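Local coordinates for tRNA (adenine(58)-N(1))-methyltransferase catalytic subunit TRM61 C-terminal domain-containing protein (Thermoplasma acidophilum, PDB 1YB2) that probably binds S-adenosyl-L-methionine and, as in the TRM61 family, transfers its methyl group to an adenine base of tRNA, at residues C106-G111 with L129-G134; P110-L115 with Y180-A185; V117-G122 with L138-R143; P188-H193 with F209-F214. One frame throughout, in Å; residues are numbered along the deposited sequence.

Contact 1: residues C106-G111 with L129-G134; sequences CGLRPG and LYALNG
Pro110 rides over the C-terminal end of helix 123-132, with its ring against the last carbonyls of the helix. Ring atoms CG and CD each lie 3.4 Å from Ala131 O, while CB comes equally close, 3.4 Å, to Leu132 O. These are CH-to-oxygen approaches and not hydrogen bonds, of which the two segments share none. The chain then leaves the helix at Asn133, whose positive phi (57°) marks the turn, although Asn133 N still reaches back to Leu129 O.

Apolar packing flanks the proline. Leu108 CB meets Ala131 CB at 3.8 Å, methylene against methyl. The CA-CB bond of Leu132 points away from the loop, yet the branch bends back, with CG anti to the carbonyl carbon (chi1 -72°), and lays CD2 3.7 Å from Arg109 O.

On the outer side lies the second subunit, where Arg109 makes a cation-pi contact with Tyr130 of that subunit and Pro110 packs on its Pro110. The loop here leads into strand 113-117 and is pinned beside the end of the following helix: Gly111 is bonded by its backbone to Lys135, and Leu108 also touches Met124 and Ile128 of helix 123-132.

Contact 2: residues P110-L115 with Y180-A185; sequences PGMDIL and YDAVIA
Strands 113-115 and 182-185 run parallel, their directions 25° apart, with Leu115 bridging to Val183 through Leu115 N to Ala182 O (3.0 Å) and Ile184 N to Leu115 O (2.9 Å). Ahead of this ladder the chain turns a corner at Asp181, and a side chain takes over part of the pairing. Asp113 N gives a nearly straight bond (174°) to the anti lone pair of Asp181 OD2 at 2.7 Å, while Asp113 O accepts Asp181 N in its carbonyl plane, also at 2.7 Å. One residue thus grips both polar backbone atoms of Asp113.

The apolar side chains divide between the two faces of the sheet. On one, Leu115 lays CB over the ring of Tyr180, 3.8 Å from the ring centroid in a CH-pi contact, and Asp113 O lies in the plane of that ring at its edge. The hydroxyl of Tyr180 bonds to Ser176. On the other face Met112, a selenomethionine, bends at chi3 (78°) to bring CE to 3.7 Å from Ala182 CB, and farther along Ile114 CG2 meets Ile184 CD1.

Two carboxylates close the end of the ladder, Asp113 OD2 lying 4.2 Å from Asp181 OD2. A water donates to Asp181 OD2 and, weakly, to Asp113 OD2. The remaining oxygens have other partners: Asp181 OD1 a salt bridge to Lys202, Asp113 OD1 a hydrogen bond with Thr137 OG1. Lysine, water and backbone N-H together probably offset much of the repulsion between the two acids.

Contact 3: residues V117-G122 with L138-R143; sequences VGVGSG and LTVVER
Val119 and Glu142 join the glycine-rich loop after strand 113-117 to the end of strand 137-141, the arrangement that class I methyltransferases use to cradle S-adenosyl-L-methionine. Glu142 is predicted to bind that cofactor here.

The inner part is tight. Val117 and Val141 form a parallel bridge with side chains on the same face, made with the bond from Gly118 N to Val141 O, 2.9 Å and nearly straight. On the other face Val119 stands across Val140 at about a right angle, CG2 to CG1 at 3.7 Å. Its second branch, CG1, takes the crowded position between backbone N and carbonyl carbon (chi1 75°), which places it against Glu142 CG at 3.8 Å.

Toward exposed Gly120 the contact is polar and partly held by water. The glutamate chain bends at chi2 and carries OE1 back under the loop, where Val119 N meets it at 3.0 Å on the anti side, 18° out of the carboxylate plane. A water donates to Glu142 OE1 at 2.6 Å and accepts from Gly120 N at 2.9 Å, bridging where the loop lifts away from the strand. Glu142 OE2 takes Asp144 N, so both carboxylate oxygens are tethered and the rotation of the group is probably fixed.

Beyond the turn from Val119 to Gly122, Gly122 is the N-cap of helix 123-132. Val119 wedges between that helix, at Ser125, and helix 145-156, at Ala151 and Met152, while Val117 is bonded on its other edge to Ile184 and Asp186, in and just after strand 180-185.

Contact 4: residues P188-H193 with F209-F214; sequences PDPWNH and FYLPNF
Pro190 fits its ring against Phe209 and Leu211 at the C-terminal ends of the two parallel strands of a beta-alpha-beta unit in the Rossmann-like sheet: the loop 188-193 leaves strand 180-185 toward helix 194-199, and residues 209-211 end the neighbouring strand 205-211. The proline is the bump. Its CB approaches the ring of Phe209 obliquely, 3.6 Å from CD2, and its other end slides along Leu211, with CG and CD each 3.9 Å from Leu211 CD1.

Leu211 in turn supplies a knob of its own. With CG anti to the carbonyl carbon (chi1 -78°), its CD1 methyl reaches into a shallow hollow walled by three parts of the loop: the flank of the Pro190 ring, the carbonyl of Pro188, whose O is 4.1 Å from CD1, and the indole of Trp191, whose CZ3 is 4.2 Å from it. Trp191 crosses the leucine obliquely and lies over its own loop, one face of the indole against Asp189 CA. Thr220 of helix 214-223 touches Pro190, Trp191 and Leu211 alike, and Lys219 of the same helix makes a cation-pi contact with the indole.

No hydrogen bond links the two segments, so the fit rests on shape, and the loop keeps its form by internal bonds. Within the loop, His193 N bonds to Pro190 O at 2.8 Å, and Asn192 ND2 reaches back to Asp189 OD2 at 2.9 Å, a nearly straight bond (174°) that lies in the plane of the asparagine amide.

Contacts 2 and 3 form the buried heart of one sheet, in which strand 113-117 pairs with strand 180-185 on one edge and strand 137-141 on the other; both combine parallel backbone pairing with a carboxylate that accepts a main-chain N-H. Contact 4 touches the same sheet farther along, through strand 205-211, but is buried by apolar fit alone. Contact 1 also lacks cross-segment hydrogen bonds, yet it is a surface contact facing the second subunit, its centre about 24 Å from that of contact 4. Leu108 and Leu132 of contact 1 pack on Ile114 of contact 2, tying surface to core, whereas contact 3 holds Glu142 of the predicted cofactor site, with contacts 2 and 4 close by.

Contact 1: residues C106-G111 with L129-G134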
# COMPACT_ATOMS: atom_id res chain seq x y z
N CYS A 106 1.80 4.69 2.94
CA CYS A 106 2.12 6.00 2.39
C CYS A 106 1.48 6.21 1.02
O CYS A 106 0.79 5.32 0.49
CB CYS A 106 3.65 6.28 2.37
SG CYS A 106 4.65 5.57 1.01
N GLY A 107 1.71 7.39 0.46
CA GLY A 107 1.03 7.77 -0.76
C GLY A 107 1.98 7.83 -1.92
O GLY A 107 2.66 8.84 -2.13
N LEU A 108 2.04 6.73 -2.67
CA LEU A 108 2.77 6.71 -3.93
C LEU A 108 1.82 7.02 -5.07
O LEU A 108 0.69 6.52 -5.12
CB LEU A 108 3.46 5.36 -4.15
CG LEU A 108 4.94 5.14 -3.82
CD1 LEU A 108 5.42 5.96 -2.62
CD2 LEU A 108 5.19 3.65 -3.58
N ARG A 109 2.30 7.85 -5.98
CA ARG A 109 1.56 8.22 -7.19
C ARG A 109 2.59 8.50 -8.28
O ARG A 109 3.74 8.85 -7.98
CB ARG A 109 0.70 9.47 -6.94
CG ARG A 109 1.48 10.69 -6.49
CD ARG A 109 1.04 11.93 -7.22
NE ARG A 109 -0.03 12.63 -6.52
CZ ARG A 109 -1.00 13.32 -7.11
NH1 ARG A 109 -1.05 13.41 -8.44
NH2 ARG A 109 -1.93 13.91 -6.38
N PRO A 110 2.19 8.34 -9.56
CA PRO A 110 3.07 8.68 -10.68
C PRO A 110 3.62 10.11 -10.64
O PRO A 110 2.95 11.04 -10.18
CB PRO A 110 2.17 8.50 -11.90
CG PRO A 110 1.16 7.51 -11.48
CD PRO A 110 0.90 7.78 -10.02
N GLY A 111 4.86 10.27 -11.11
CA GLY A 111 5.49 11.57 -11.24
C GLY A 111 6.45 11.95 -10.13
O GLY A 111 7.26 12.86 -10.28
N LEU A 129 7.99 1.01 -8.42
CA LEU A 129 7.95 1.10 -9.88
C LEU A 129 6.56 0.85 -10.46
O LEU A 129 6.16 1.49 -11.43
CB LEU A 129 8.97 0.17 -10.54
CG LEU A 129 10.46 0.50 -10.37
CD1 LEU A 129 11.30 -0.41 -11.28
CD2 LEU A 129 10.78 1.96 -10.67
N TYR A 130 5.82 -0.09 -9.86
CA TYR A 130 4.46 -0.37 -10.30
C TYR A 130 3.58 0.87 -10.12
O TYR A 130 2.80 1.22 -11.00
CB TYR A 130 3.89 -1.57 -9.54
CG TYR A 130 2.69 -2.24 -10.20
CD1 TYR A 130 2.85 -3.06 -11.32
CD2 TYR A 130 1.40 -2.08 -9.68
CE1 TYR A 130 1.75 -3.70 -11.91
CE2 TYR A 130 0.30 -2.71 -10.26
CZ TYR A 130 0.48 -3.52 -11.36
OH TYR A 130 -0.61 -4.13 -11.93
N ALA A 131 3.71 1.52 -8.97
CA ALA A 131 2.93 2.73 -8.65
C ALA A 131 3.31 3.93 -9.52
O ALA A 131 2.42 4.69 -9.95
CB ALA A 131 3.07 3.06 -7.16
N LEU A 132 4.60 4.10 -9.79
CA LEU A 132 5.09 5.17 -10.65
C LEU A 132 4.58 5.04 -12.07
O LEU A 132 4.36 6.05 -12.74
CB LEU A 132 6.62 5.25 -10.65
CG LEU A 132 7.29 5.76 -9.38
CD1 LEU A 132 8.82 5.69 -9.58
CD2 LEU A 132 6.84 7.20 -9.00
N ASN A 133 4.38 3.80 -12.53
CA ASN A 133 3.77 3.54 -13.84
C ASN A 133 4.54 4.22 -14.98
O ASN A 133 3.95 4.77 -15.92
CB ASN A 133 2.29 3.99 -13.82
CG ASN A 133 1.47 3.37 -14.94
OD1 ASN A 133 1.55 2.17 -15.19
ND2 ASN A 133 0.68 4.20 -15.63
N GLY A 134 5.87 4.20 -14.89
CA GLY A 134 6.72 4.79 -15.90
C GLY A 134 6.93 6.29 -15.77
O GLY A 134 7.70 6.87 -16.53

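Contact 2: residues P110-L115 with Y180-A185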
# COMPACT_ATOMS: atom_id res chain seq x y z
N PRO A 110 2.19 8.34 -9.56
CA PRO A 110 3.07 8.68 -10.68
C PRO A 110 3.62 10.11 -10.64
O PRO A 110 2.95 11.04 -10.18
CB PRO A 110 2.17 8.50 -11.90
CG PRO A 110 1.16 7.51 -11.48
CD PRO A 110 0.90 7.78 -10.02
N GLY A 111 4.86 10.27 -11.11
CA GLY A 111 5.49 11.57 -11.24
C GLY A 111 6.45 11.95 -10.13
O GLY A 111 7.26 12.86 -10.28
N MSE A 112 6.38 11.24 -9.01
CA MSE A 112 7.25 11.49 -7.87
C MSE A 112 8.70 11.07 -8.13
O MSE A 112 8.96 10.12 -8.86
CB MSE A 112 6.74 10.75 -6.62
CG MSE A 112 5.35 11.16 -6.14
SE MSE A 112 4.80 10.00 -4.64
CE MSE A 112 5.84 10.87 -3.31
N ASP A 113 9.63 11.80 -7.52
CA ASP A 113 11.03 11.38 -7.45
C ASP A 113 11.30 10.82 -6.05
O ASP A 113 11.33 11.55 -5.06
CB ASP A 113 11.96 12.54 -7.77
CG ASP A 113 11.78 13.05 -9.20
OD1 ASP A 113 11.63 12.23 -10.14
OD2 ASP A 113 11.79 14.28 -9.38
N ILE A 114 11.52 9.51 -6.01
CA ILE A 114 11.63 8.77 -4.76
C ILE A 114 13.06 8.32 -4.52
O ILE A 114 13.76 7.87 -5.44
CB ILE A 114 10.65 7.56 -4.77
CG1 ILE A 114 9.20 8.09 -4.92
CG2 ILE A 114 10.83 6.66 -3.51
CD1 ILE A 114 8.14 7.01 -4.98
N LEU A 115 13.49 8.47 -3.27
CA LEU A 115 14.79 8.00 -2.83
C LEU A 115 14.58 6.77 -1.94
O LEU A 115 13.81 6.83 -0.98
CB LEU A 115 15.53 9.10 -2.04
CG LEU A 115 16.90 8.69 -1.48
CD1 LEU A 115 17.85 8.39 -2.63
CD2 LEU A 115 17.47 9.79 -0.59
N TYR A 180 14.03 15.09 -3.12
CA TYR A 180 13.12 13.96 -3.37
C TYR A 180 11.71 14.22 -2.82
O TYR A 180 11.55 14.96 -1.87
CB TYR A 180 13.72 12.66 -2.80
CG TYR A 180 15.03 12.37 -3.49
CD1 TYR A 180 15.05 11.80 -4.77
CD2 TYR A 180 16.23 12.74 -2.90
CE1 TYR A 180 16.26 11.57 -5.43
CE2 TYR A 180 17.44 12.52 -3.55
CZ TYR A 180 17.45 11.94 -4.81
OH TYR A 180 18.66 11.74 -5.45
N ASP A 181 10.71 13.60 -3.44
CA ASP A 181 9.32 13.75 -3.01
C ASP A 181 8.97 12.83 -1.86
O ASP A 181 7.95 13.02 -1.21
CB ASP A 181 8.37 13.48 -4.18
CG ASP A 181 8.47 14.52 -5.28
OD1 ASP A 181 8.27 15.71 -4.97
OD2 ASP A 181 8.74 14.15 -6.44
N ALA A 182 9.81 11.80 -1.64
CA ALA A 182 9.59 10.78 -0.61
C ALA A 182 10.90 10.05 -0.40
O ALA A 182 11.69 9.89 -1.34
CB ALA A 182 8.50 9.77 -1.02
N VAL A 183 11.12 9.63 0.83
CA VAL A 183 12.27 8.80 1.18
C VAL A 183 11.77 7.56 1.87
O VAL A 183 10.90 7.63 2.76
CB VAL A 183 13.28 9.51 2.09
CG1 VAL A 183 14.41 8.54 2.50
CG2 VAL A 183 13.86 10.76 1.40
N ILE A 184 12.29 6.42 1.43
CA ILE A 184 11.98 5.15 2.05
C ILE A 184 13.31 4.54 2.48
O ILE A 184 14.19 4.29 1.64
CB ILE A 184 11.18 4.25 1.09
CG1 ILE A 184 9.77 4.84 0.91
CG2 ILE A 184 11.11 2.82 1.66
CD1 ILE A 184 9.18 4.68 -0.46
N ALA A 185 13.45 4.32 3.79
CA ALA A 185 14.73 3.89 4.37
C ALA A 185 14.64 2.57 5.14
O ALA A 185 13.83 2.41 6.05
CB ALA A 185 15.28 4.99 5.28
O HOH W 1 8.84 15.82 -8.62

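Contact 3: residues V117-G122 with L138-R143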
# COMPACT_ATOMS: atom_id res chain seq x y z
N VAL A 117 16.75 4.20 0.36
CA VAL A 117 18.02 3.96 1.04
C VAL A 117 17.96 2.55 1.66
O VAL A 117 17.22 2.31 2.62
CB VAL A 117 18.30 5.05 2.10
CG1 VAL A 117 19.66 4.87 2.72
CG2 VAL A 117 18.18 6.45 1.47
N GLY A 118 18.72 1.63 1.07
CA GLY A 118 18.65 0.22 1.43
C GLY A 118 17.64 -0.47 0.55
O GLY A 118 16.46 -0.13 0.56
N VAL A 119 18.10 -1.43 -0.24
CA VAL A 119 17.25 -2.04 -1.25
C VAL A 119 16.58 -3.37 -0.83
O VAL A 119 15.50 -3.68 -1.31
CB VAL A 119 18.02 -2.18 -2.60
CG1 VAL A 119 19.00 -3.32 -2.55
CG2 VAL A 119 17.04 -2.33 -3.76
N GLY A 120 17.21 -4.13 0.07
CA GLY A 120 16.73 -5.49 0.40
C GLY A 120 16.69 -6.39 -0.83
O GLY A 120 17.66 -6.45 -1.58
N SER A 121 15.56 -7.07 -1.03
CA SER A 121 15.37 -7.99 -2.15
C SER A 121 14.94 -7.25 -3.43
O SER A 121 14.95 -7.82 -4.53
CB SER A 121 14.29 -9.01 -1.80
OG SER A 121 13.07 -8.32 -1.49
N GLY A 122 14.55 -5.99 -3.27
CA GLY A 122 14.02 -5.25 -4.40
C GLY A 122 12.51 -5.28 -4.36
O GLY A 122 11.86 -4.73 -5.24
N LEU A 138 13.03 6.54 -9.58
CA LEU A 138 13.47 5.90 -8.35
C LEU A 138 14.99 5.94 -8.31
O LEU A 138 15.67 5.58 -9.29
CB LEU A 138 12.96 4.45 -8.27
CG LEU A 138 13.55 3.55 -7.18
CD1 LEU A 138 13.23 4.07 -5.76
CD2 LEU A 138 13.03 2.11 -7.35
N THR A 139 15.51 6.40 -7.18
CA THR A 139 16.93 6.39 -6.89
C THR A 139 17.22 5.47 -5.71
O THR A 139 16.69 5.64 -4.61
CB THR A 139 17.46 7.83 -6.64
OG1 THR A 139 17.14 8.64 -7.78
CG2 THR A 139 19.01 7.84 -6.42
N VAL A 140 18.07 4.49 -5.95
CA VAL A 140 18.38 3.47 -4.95
C VAL A 140 19.82 3.64 -4.50
O VAL A 140 20.75 3.62 -5.33
CB VAL A 140 18.16 2.04 -5.51
CG1 VAL A 140 18.55 0.98 -4.49
CG2 VAL A 140 16.71 1.86 -5.95
N VAL A 141 20.00 3.85 -3.20
CA VAL A 141 21.32 3.96 -2.58
C VAL A 141 21.51 2.70 -1.75
O VAL A 141 20.74 2.45 -0.81
CB VAL A 141 21.42 5.21 -1.64
CG1 VAL A 141 22.82 5.34 -1.01
CG2 VAL A 141 21.05 6.48 -2.39
N GLU A 142 22.49 1.89 -2.12
CA GLU A 142 22.75 0.60 -1.46
C GLU A 142 24.25 0.36 -1.26
O GLU A 142 25.01 0.36 -2.22
CB GLU A 142 22.11 -0.56 -2.25
CG GLU A 142 22.48 -1.98 -1.80
CD GLU A 142 22.16 -2.27 -0.32
OE1 GLU A 142 21.07 -1.90 0.15
OE2 GLU A 142 23.01 -2.88 0.37
N ARG A 143 24.65 0.12 -0.01
CA ARG A 143 26.08 -0.06 0.33
C ARG A 143 26.67 -1.40 -0.14
O ARG A 143 27.87 -1.50 -0.39
CB ARG A 143 26.29 0.11 1.84
CG ARG A 143 25.61 -0.98 2.69
CD ARG A 143 25.72 -0.70 4.17
NE ARG A 143 24.91 0.46 4.57
CZ ARG A 143 24.81 0.92 5.81
NH1 ARG A 143 25.45 0.32 6.81
NH2 ARG A 143 24.05 1.99 6.06
O HOH W 2 19.60 -3.60 1.53

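Contact 4: residues P188-H193 with F209-F214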
# COMPACT_ATOMS: atom_id res chain seq x y z
N PRO A 188 20.33 -0.19 8.87
CA PRO A 188 20.59 -0.52 10.27
C PRO A 188 20.49 0.69 11.20
O PRO A 188 19.80 0.62 12.23
CB PRO A 188 22.04 -1.01 10.26
CG PRO A 188 22.29 -1.45 8.90
CD PRO A 188 21.45 -0.60 8.00
N ASP A 189 21.16 1.79 10.85
CA ASP A 189 21.31 2.90 11.79
C ASP A 189 20.84 4.25 11.22
O ASP A 189 21.65 5.15 10.99
CB ASP A 189 22.77 2.99 12.27
CG ASP A 189 23.75 3.24 11.13
OD1 ASP A 189 23.43 2.91 9.96
OD2 ASP A 189 24.85 3.78 11.42
N PRO A 190 19.52 4.39 10.98
CA PRO A 190 19.07 5.66 10.39
C PRO A 190 19.33 6.90 11.27
O PRO A 190 19.51 8.00 10.73
CB PRO A 190 17.58 5.44 10.14
CG PRO A 190 17.18 4.34 11.07
CD PRO A 190 18.39 3.45 11.17
N TRP A 191 19.35 6.74 12.60
CA TRP A 191 19.65 7.86 13.51
C TRP A 191 20.97 8.57 13.18
O TRP A 191 21.14 9.74 13.49
CB TRP A 191 19.59 7.43 15.00
CG TRP A 191 20.40 6.19 15.28
CD1 TRP A 191 21.72 6.13 15.62
CD2 TRP A 191 19.95 4.83 15.17
NE1 TRP A 191 22.12 4.81 15.76
CE2 TRP A 191 21.05 3.99 15.48
CE3 TRP A 191 18.72 4.23 14.85
CZ2 TRP A 191 20.96 2.60 15.49
CZ3 TRP A 191 18.63 2.85 14.85
CH2 TRP A 191 19.75 2.04 15.17
N ASN A 192 21.88 7.87 12.52
CA ASN A 192 23.18 8.46 12.18
C ASN A 192 23.16 9.21 10.86
O ASN A 192 24.17 9.82 10.48
CB ASN A 192 24.27 7.38 12.13
CG ASN A 192 24.68 6.91 13.51
OD1 ASN A 192 24.77 7.70 14.46
ND2 ASN A 192 24.94 5.62 13.64
N HIS A 193 22.01 9.18 10.17
CA HIS A 193 21.90 9.76 8.82
C HIS A 193 20.68 10.65 8.61
O HIS A 193 20.36 11.01 7.48
CB HIS A 193 21.93 8.63 7.79
CG HIS A 193 23.08 7.69 7.99
ND1 HIS A 193 24.39 8.09 7.82
CD2 HIS A 193 23.12 6.40 8.38
CE1 HIS A 193 25.19 7.07 8.08
NE2 HIS A 193 24.45 6.03 8.42
N PHE A 209 10.69 5.07 7.71
CA PHE A 209 11.83 4.31 8.22
C PHE A 209 11.36 2.95 8.69
O PHE A 209 10.43 2.90 9.48
CB PHE A 209 12.48 5.01 9.42
CG PHE A 209 13.05 6.36 9.12
CD1 PHE A 209 12.26 7.51 9.22
CD2 PHE A 209 14.39 6.49 8.75
CE1 PHE A 209 12.80 8.77 8.94
CE2 PHE A 209 14.93 7.75 8.47
CZ PHE A 209 14.12 8.89 8.55
N TYR A 210 12.00 1.88 8.22
CA TYR A 210 11.67 0.51 8.64
C TYR A 210 12.75 0.03 9.58
O TYR A 210 13.93 0.09 9.23
CB TYR A 210 11.60 -0.44 7.43
CG TYR A 210 10.34 -0.32 6.64
CD1 TYR A 210 10.20 0.66 5.65
CD2 TYR A 210 9.26 -1.19 6.87
CE1 TYR A 210 9.02 0.79 4.90
CE2 TYR A 210 8.06 -1.06 6.12
CZ TYR A 210 7.96 -0.08 5.14
OH TYR A 210 6.80 0.06 4.41
N LEU A 211 12.36 -0.39 10.80
CA LEU A 211 13.29 -0.90 11.81
C LEU A 211 12.80 -2.28 12.30
O LEU A 211 11.60 -2.56 12.27
CB LEU A 211 13.41 0.06 13.01
CG LEU A 211 14.27 1.34 12.92
CD1 LEU A 211 15.70 1.01 12.50
CD2 LEU A 211 13.65 2.41 12.00
N PRO A 212 13.73 -3.17 12.68
CA PRO A 212 13.28 -4.52 13.04
C PRO A 212 12.83 -4.67 14.50
O PRO A 212 12.19 -5.65 14.83
CB PRO A 212 14.53 -5.37 12.79
CG PRO A 212 15.65 -4.47 13.16
CD PRO A 212 15.19 -3.05 12.76
N ASN A 213 13.17 -3.72 15.36
CA ASN A 213 12.74 -3.82 16.76
C ASN A 213 12.43 -2.49 17.43
O ASN A 213 12.71 -1.40 16.88
CB ASN A 213 13.73 -4.65 17.60
CG ASN A 213 15.14 -4.11 17.58
OD1 ASN A 213 15.42 -3.03 18.11
ND2 ASN A 213 16.06 -4.87 16.99
N PHE A 214 11.84 -2.60 18.63
CA PHE A 214 11.38 -1.46 19.38
C PHE A 214 12.51 -0.50 19.74
O PHE A 214 12.37 0.70 19.55
CB PHE A 214 10.60 -1.89 20.64
CG PHE A 214 10.15 -0.73 21.48
CD1 PHE A 214 8.91 -0.14 21.27
CD2 PHE A 214 10.97 -0.21 22.48
CE1 PHE A 214 8.50 0.95 22.03
CE2 PHE A 214 10.58 0.89 23.24
CZ PHE A 214 9.33 1.46 23.02